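PDB 4ZRX: F5/8 type C domain protein from Bacteroides ovatus, which is a putative alpha-L-fucosidase that probably hydrolyses fucosyl linkages and carries an F5/8 type C domain of the kind that often binds carbohydrate. Local coordinates for residues K23-P32 / R271-W282. Residues are numbered along the deposited sequence; the frame is centred on the assembly and turned at random.
Sequences KVDMAARLVP and RKILEKATELFW. With EDO (1,2-ethanediol), chain C.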
ATOM      1  N   LYS A  23      10.102  32.305   1.335  1.00 32.96           N
ATOM      2  CA  LYS A  23      10.151  30.826   1.235  1.00 31.17           C
ATOM      3  C   LYS A  23       8.876  30.247   0.646  1.00 29.58           C
ATOM      4  O   LYS A  23       8.953  29.346  -0.169  1.00 28.62           O
ATOM      5  CB  LYS A  23      10.409  30.159   2.593  1.00 30.92           C
ATOM      6  CG  LYS A  23      11.794  30.448   3.130  1.00 32.39           C
ATOM      7  CD  LYS A  23      12.061  29.754   4.431  1.00 32.15           C
ATOM      8  CE  LYS A  23      13.420  30.131   4.939  1.00 33.43           C
ATOM      9  NZ  LYS A  23      13.730  29.439   6.207  1.00 33.49           N
ATOM     10  N   VAL A  24       7.728  30.744   1.084  1.00 28.80           N
ATOM     11  CA  VAL A  24       6.462  30.268   0.578  1.00 28.91           C
ATOM     12  C   VAL A  24       6.309  30.558  -0.918  1.00 28.74           C
ATOM     13  O   VAL A  24       5.855  29.695  -1.657  1.00 25.98           O
ATOM     14  CB  VAL A  24       5.285  30.828   1.388  1.00 28.88           C
ATOM     15  CG1 VAL A  24       3.990  30.607   0.690  1.00 29.04           C
ATOM     16  CG2 VAL A  24       5.265  30.142   2.747  1.00 28.33           C
ATOM     17  N   ASP A  25       6.727  31.753  -1.339  1.00 28.82           N
ATOM     18  CA  ASP A  25       6.666  32.162  -2.745  1.00 29.50           C
ATOM     19  C   ASP A  25       7.537  31.256  -3.621  1.00 29.22           C
ATOM     20  O   ASP A  25       7.124  30.806  -4.688  1.00 29.28           O
ATOM     21  CB  ASP A  25       7.151  33.649  -2.849  1.00 30.92           C
ATOM     22  CG  ASP A  25       6.994  34.234  -4.223  1.00 32.28           C
ATOM     23  OD1 ASP A  25       7.790  33.916  -5.109  1.00 34.15           O
ATOM     24  OD2 ASP A  25       6.116  35.108  -4.398  1.00 34.20           O
HETATM   25  N   MSE A  26       8.748  30.958  -3.144  1.00 29.10           N
HETATM   26  CA  MSE A  26       9.640  30.102  -3.877  1.00 29.07           C
HETATM   27  C   MSE A  26       9.107  28.656  -3.863  1.00 26.70           C
HETATM   28  O   MSE A  26       9.093  27.967  -4.879  1.00 26.00           O
HETATM   29  CB  MSE A  26      11.046  30.197  -3.303  1.00 31.98           C
HETATM   30  CG  MSE A  26      11.638  31.608  -3.525  1.00 34.40           C
HETATM   31 SE   MSE A  26      13.421  31.731  -2.773  0.75 39.71          SE
HETATM   32  CE  MSE A  26      14.399  30.934  -4.249  1.00 40.49           C
ATOM     33  N   ALA A  27       8.650  28.226  -2.703  1.00 25.14           N
ATOM     34  CA  ALA A  27       8.111  26.851  -2.567  1.00 24.01           C
ATOM     35  C   ALA A  27       6.968  26.571  -3.558  1.00 23.36           C
ATOM     36  O   ALA A  27       6.852  25.494  -4.132  1.00 21.92           O
ATOM     37  CB  ALA A  27       7.600  26.626  -1.128  1.00 23.33           C
ATOM     38  N   ALA A  28       6.116  27.583  -3.744  1.00 23.64           N
ATOM     39  CA  ALA A  28       4.976  27.483  -4.616  1.00 22.82           C
ATOM     40  C   ALA A  28       5.384  27.290  -6.060  1.00 22.98           C
ATOM     41  O   ALA A  28       4.567  26.863  -6.886  1.00 22.08           O
ATOM     42  CB  ALA A  28       4.080  28.753  -4.468  1.00 24.05           C
ATOM     43  N   ARG A  29       6.622  27.647  -6.403  1.00 22.47           N
ATOM     44  CA  ARG A  29       7.049  27.580  -7.789  1.00 23.23           C
ATOM     45  C   ARG A  29       8.082  26.523  -8.043  1.00 22.45           C
ATOM     46  O   ARG A  29       8.761  26.519  -9.068  1.00 22.43           O
ATOM     47  CB  ARG A  29       7.560  28.958  -8.206  1.00 24.87           C
ATOM     48  CG  ARG A  29       6.440  29.959  -8.220  1.00 26.30           C
ATOM     49  CD  ARG A  29       6.926  31.341  -8.600  1.00 28.15           C
ATOM     50  NE  ARG A  29       7.742  31.907  -7.537  1.00 29.57           N
ATOM     51  CZ  ARG A  29       9.056  32.103  -7.591  1.00 31.64           C
ATOM     52  NH1 ARG A  29       9.773  31.781  -8.663  1.00 33.20           N
ATOM     53  NH2 ARG A  29       9.674  32.633  -6.546  1.00 33.49           N
ATOM     54  N   LEU A  30       8.173  25.569  -7.113  1.00 21.88           N
ATOM     55  CA  LEU A  30       9.017  24.410  -7.261  1.00 21.71           C
ATOM     56  C   LEU A  30       8.249  23.318  -8.001  1.00 20.71           C
ATOM     57  O   LEU A  30       7.127  22.999  -7.620  1.00 20.69           O
ATOM     58  CB  LEU A  30       9.431  23.923  -5.892  1.00 21.77           C
ATOM     59  CG  LEU A  30      10.197  22.612  -5.772  1.00 21.96           C
ATOM     60  CD1 LEU A  30      11.556  22.731  -6.458  1.00 23.03           C
ATOM     61  CD2 LEU A  30      10.383  22.253  -4.323  1.00 21.72           C
ATOM     62  N   VAL A  31       8.835  22.768  -9.044  1.00 20.98           N
ATOM     63  CA  VAL A  31       8.125  21.943 -10.001  1.00 21.19           C
ATOM     64  C   VAL A  31       8.896  20.636 -10.333  1.00 21.18           C
ATOM     65  O   VAL A  31      10.090  20.610 -10.202  1.00 21.81           O
ATOM     66  CB  VAL A  31       7.784  22.697 -11.292  1.00 21.95           C
ATOM     67  CG1 VAL A  31       6.991  23.915 -10.981  1.00 22.23           C
ATOM     68  CG2 VAL A  31       9.020  23.004 -12.108  1.00 22.77           C
ATOM     69  N   PRO A  32       8.201  19.552 -10.716  1.00 20.32           N
ATOM     70  CA  PRO A  32       8.885  18.307 -11.140  1.00 20.02           C
ATOM     71  C   PRO A  32       9.674  18.457 -12.440  1.00 20.93           C
ATOM     72  O   PRO A  32       9.366  19.319 -13.291  1.00 20.23           O
ATOM     73  CB  PRO A  32       7.722  17.294 -11.368  1.00 18.98           C
ATOM     74  CG  PRO A  32       6.483  18.178 -11.533  1.00 19.53           C
ATOM     75  CD  PRO A  32       6.732  19.406 -10.734  1.00 19.94           C
ATOM     76  N   ARG A 271       3.984  25.106   6.121  1.00 23.09           N
ATOM     77  CA  ARG A 271       4.700  26.376   6.270  1.00 24.32           C
ATOM     78  C   ARG A 271       5.470  26.457   7.583  1.00 26.27           C
ATOM     79  O   ARG A 271       6.546  27.066   7.646  1.00 27.35           O
ATOM     80  CB  ARG A 271       3.745  27.584   6.246  1.00 24.87           C
ATOM     81  CG  ARG A 271       3.042  27.749   4.929  1.00 24.72           C
ATOM     82  CD  ARG A 271       2.317  29.126   4.879  1.00 25.10           C
ATOM     83  NE  ARG A 271       1.426  29.211   3.735  1.00 24.06           N
ATOM     84  CZ  ARG A 271       0.995  30.333   3.172  1.00 25.07           C
ATOM     85  NH1 ARG A 271       1.468  31.523   3.580  1.00 26.42           N
ATOM     86  NH2 ARG A 271       0.160  30.290   2.155  1.00 25.63           N
ATOM     87  N   LYS A 272       4.933  25.835   8.615  1.00 26.45           N
ATOM     88  CA  LYS A 272       5.628  25.783   9.894  1.00 29.54           C
ATOM     89  C   LYS A 272       6.999  25.178   9.733  1.00 29.72           C
ATOM     90  O   LYS A 272       7.984  25.726  10.247  1.00 30.50           O
ATOM     91  CB  LYS A 272       4.801  24.959  10.867  1.00 31.82           C
ATOM     92  CG  LYS A 272       5.339  24.752  12.265  1.00 36.02           C
ATOM     93  CD  LYS A 272       4.388  23.671  12.933  1.00 38.92           C
ATOM     94  CE  LYS A 272       5.022  22.834  13.990  1.00 43.13           C
ATOM     95  NZ  LYS A 272       5.167  23.678  15.221  1.00 44.43           N
ATOM     96  N   ILE A 273       7.094  24.034   9.071  1.00 27.33           N
ATOM     97  CA  ILE A 273       8.390  23.398   8.948  1.00 28.09           C
ATOM     98  C   ILE A 273       9.322  24.098   7.949  1.00 29.12           C
ATOM     99  O   ILE A 273      10.545  23.986   8.068  1.00 28.47           O
ATOM    100  CB  ILE A 273       8.231  21.884   8.738  1.00 28.02           C
ATOM    101  CG1 ILE A 273       9.466  21.135   9.233  1.00 30.07           C
ATOM    102  CG2 ILE A 273       7.864  21.473   7.287  1.00 26.58           C
ATOM    103  CD1 ILE A 273       9.076  19.745   9.788  1.00 30.54           C
ATOM    104  N   LEU A 274       8.774  24.851   6.983  1.00 28.08           N
ATOM    105  CA  LEU A 274       9.615  25.715   6.130  1.00 32.07           C
ATOM    106  C   LEU A 274      10.495  26.669   6.887  1.00 35.20           C
ATOM    107  O   LEU A 274      11.578  27.018   6.404  1.00 35.13           O
ATOM    108  CB  LEU A 274       8.771  26.563   5.181  1.00 32.32           C
ATOM    109  CG  LEU A 274       8.149  25.788   4.048  1.00 31.74           C
ATOM    110  CD1 LEU A 274       7.313  26.733   3.157  1.00 32.30           C
ATOM    111  CD2 LEU A 274       9.247  25.112   3.226  1.00 31.95           C
ATOM    112  N   GLU A 275      10.053  27.049   8.088  1.00 39.53           N
ATOM    113  CA  GLU A 275      10.766  28.039   8.924  1.00 44.32           C
ATOM    114  C   GLU A 275      12.244  27.746   9.094  1.00 44.27           C
ATOM    115  O   GLU A 275      13.052  28.625   8.877  1.00 42.09           O
ATOM    116  CB  GLU A 275      10.107  28.192  10.303  1.00 47.51           C
ATOM    117  CG  GLU A 275       8.682  28.848  10.261  1.00 50.13           C
ATOM    118  CD  GLU A 275       8.687  30.372  10.167  1.00 54.60           C
ATOM    119  OE1 GLU A 275       9.775  30.987  10.012  1.00 60.70           O
ATOM    120  OE2 GLU A 275       7.590  30.973  10.242  1.00 55.92           O
ATOM    121  N   LYS A 276      12.615  26.521   9.440  1.00 45.49           N
ATOM    122  CA  LYS A 276      14.034  26.229   9.568  1.00 46.42           C
ATOM    123  C   LYS A 276      14.644  25.597   8.332  1.00 41.79           C
ATOM    124  O   LYS A 276      15.845  25.358   8.326  1.00 41.74           O
ATOM    125  CB  LYS A 276      14.347  25.481  10.867  1.00 52.52           C
ATOM    126  CG  LYS A 276      14.427  26.464  12.074  1.00 57.64           C
ATOM    127  CD  LYS A 276      14.752  25.800  13.389  1.00 62.89           C
ATOM    128  CE  LYS A 276      13.548  25.019  13.909  1.00 65.44           C
ATOM    129  NZ  LYS A 276      13.870  24.399  15.235  1.00 68.24           N
ATOM    130  N   ALA A 277      13.872  25.413   7.255  1.00 35.66           N
ATOM    131  CA  ALA A 277      14.434  24.832   6.049  1.00 33.49           C
ATOM    132  C   ALA A 277      15.247  25.842   5.274  1.00 33.67           C
ATOM    133  O   ALA A 277      14.890  27.016   5.230  1.00 33.91           O
ATOM    134  CB  ALA A 277      13.318  24.285   5.153  1.00 32.15           C
ATOM    135  N   THR A 278      16.333  25.403   4.650  1.00 33.94           N
ATOM    136  CA  THR A 278      17.114  26.301   3.768  1.00 34.87           C
ATOM    137  C   THR A 278      16.987  25.895   2.301  1.00 32.88           C
ATOM    138  O   THR A 278      17.598  26.526   1.439  1.00 33.17           O
ATOM    139  CB  THR A 278      18.633  26.255   4.130  1.00 36.60           C
ATOM    140  OG1 THR A 278      19.090  24.900   4.013  1.00 38.18           O
ATOM    141  CG2 THR A 278      18.878  26.770   5.539  1.00 38.35           C
ATOM    142  N   GLU A 279      16.263  24.800   2.016  1.00 30.94           N
ATOM    143  CA  GLU A 279      16.083  24.365   0.656  1.00 28.86           C
ATOM    144  C   GLU A 279      14.867  23.461   0.586  1.00 27.11           C
ATOM    145  O   GLU A 279      14.331  23.073   1.609  1.00 26.61           O
ATOM    146  CB  GLU A 279      17.328  23.671   0.125  1.00 29.45           C
ATOM    147  CG  GLU A 279      17.850  22.511   0.958  1.00 29.65           C
ATOM    148  CD  GLU A 279      19.152  21.942   0.452  1.00 29.76           C
ATOM    149  OE1 GLU A 279      19.482  22.051  -0.767  1.00 30.20           O
ATOM    150  OE2 GLU A 279      19.840  21.294   1.266  1.00 30.66           O
ATOM    151  N   LEU A 280      14.420  23.200  -0.636  1.00 25.98           N
ATOM    152  CA  LEU A 280      13.213  22.451  -0.847  1.00 24.17           C
ATOM    153  C   LEU A 280      13.369  21.611  -2.087  1.00 23.47           C
ATOM    154  O   LEU A 280      14.048  21.994  -3.047  1.00 24.35           O
ATOM    155  CB  LEU A 280      11.981  23.365  -0.897  1.00 23.74           C
ATOM    156  CG  LEU A 280      10.605  22.742  -0.571  1.00 23.06           C
ATOM    157  CD1 LEU A 280      10.489  22.533   0.933  1.00 23.00           C
ATOM    158  CD2 LEU A 280       9.472  23.708  -1.026  1.00 22.88           C
ATOM    159  N   PHE A 281      12.742  20.435  -2.039  1.00 21.98           N
ATOM    160  CA  PHE A 281      12.934  19.429  -3.058  1.00 21.43           C
ATOM    161  C   PHE A 281      11.609  19.002  -3.651  1.00 20.53           C
ATOM    162  O   PHE A 281      10.678  18.768  -2.892  1.00 19.89           O
ATOM    163  CB  PHE A 281      13.654  18.184  -2.488  1.00 21.73           C
ATOM    164  CG  PHE A 281      14.908  18.485  -1.751  1.00 22.64           C
ATOM    165  CD1 PHE A 281      16.111  18.594  -2.406  1.00 24.42           C
ATOM    166  CD2 PHE A 281      14.886  18.672  -0.386  1.00 23.87           C
ATOM    167  CE1 PHE A 281      17.270  18.915  -1.694  1.00 25.49           C
ATOM    168  CE2 PHE A 281      16.015  18.990   0.315  1.00 24.71           C
ATOM    169  CZ  PHE A 281      17.203  19.112  -0.345  1.00 25.58           C
ATOM    170  N   TRP A 282      11.536  18.818  -4.989  1.00 19.94           N
ATOM    171  CA  TRP A 282      10.384  18.103  -5.565  1.00 18.94           C
ATOM    172  C   TRP A 282      10.758  16.624  -5.454  1.00 18.13           C
ATOM    173  O   TRP A 282      11.683  16.091  -6.134  1.00 18.45           O
ATOM    174  CB  TRP A 282      10.057  18.491  -7.019  1.00 18.81           C
ATOM    175  CG  TRP A 282       8.740  17.854  -7.397  1.00 18.05           C
ATOM    176  CD1 TRP A 282       8.550  16.628  -7.895  1.00 18.03           C
ATOM    177  CD2 TRP A 282       7.429  18.400  -7.182  1.00 17.85           C
ATOM    178  NE1 TRP A 282       7.229  16.329  -7.968  1.00 16.77           N
ATOM    179  CE2 TRP A 282       6.506  17.419  -7.583  1.00 17.25           C
ATOM    180  CE3 TRP A 282       6.950  19.617  -6.706  1.00 18.60           C
ATOM    181  CZ2 TRP A 282       5.124  17.631  -7.556  1.00 17.24           C
ATOM    182  CZ3 TRP A 282       5.558  19.825  -6.662  1.00 18.09           C
ATOM    183  CH2 TRP A 282       4.672  18.822  -7.105  1.00 17.63           C
TER
HETATM  184  C1  EDO C 702       7.062  18.769 -16.084  1.00 39.74           C
HETATM  185  O1  EDO C 702       7.775  19.353 -17.179  1.00 42.39           O
HETATM  186  C2  EDO C 702       6.353  19.816 -15.255  1.00 37.23           C
HETATM  187  O2  EDO C 702       7.204  20.433 -14.292  1.00 34.49           O
HETATM  188  O   HOH W   1      11.800  31.467   7.343  1.00 43.06           O
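Helix 20-27 and the strand 30-31 that follows it pack on the weakly bonded helix 271-274, the turn after it and the first residues of strand 279-290 of the main mixed sheet, and the polar end of this packing is a lysine, Lys-23, whose ammonium group enters the turn Leu-274 to Ala-277. Fully extended beyond CG, the chain carries NZ to three carbonyls. It meets Ala-277 O at 2.9 Å, in the carbonyl plane with a C=O...N angle of 156°. Leu-274 O lies 3.2 Å from NZ, which is tilted 18° out of the plane of the Leu-274 carbonyl, and Glu-275 O is bonded weakly. Water 1 accepts a further bond from NZ. Leu-274 O also receives Ala-277 N, the bond closing the type I turn. Beside this grip, Val-24 CG1 sits over the centre of the Arg-271 guanidinium, 3.8 Å above its plane, while NE of that arginine pairs with Glu-402. The apolar middle is tight: Ala-27 CB meets Leu-280 CD2 at 3.5 Å, and Leu-30 CD2 reaches the same methyl at 3.7 Å. At the far end Pro-32 lies over the face of Trp-282, its CD 3.8 Å from the six-membered ring centroid and 13° off the normal, a CH-pi contact. With Trp-282 exchanged for an alanine, Pro-32 would probably lose the aromatic face it rests on and a gap would open beneath its ring. Strand 279-290 also pairs in parallel with strand 324-328, so the contact fastens an N-terminal helix and strand to a sheet consistent with the TIM-barrel fold of alpha-L-fucosidases.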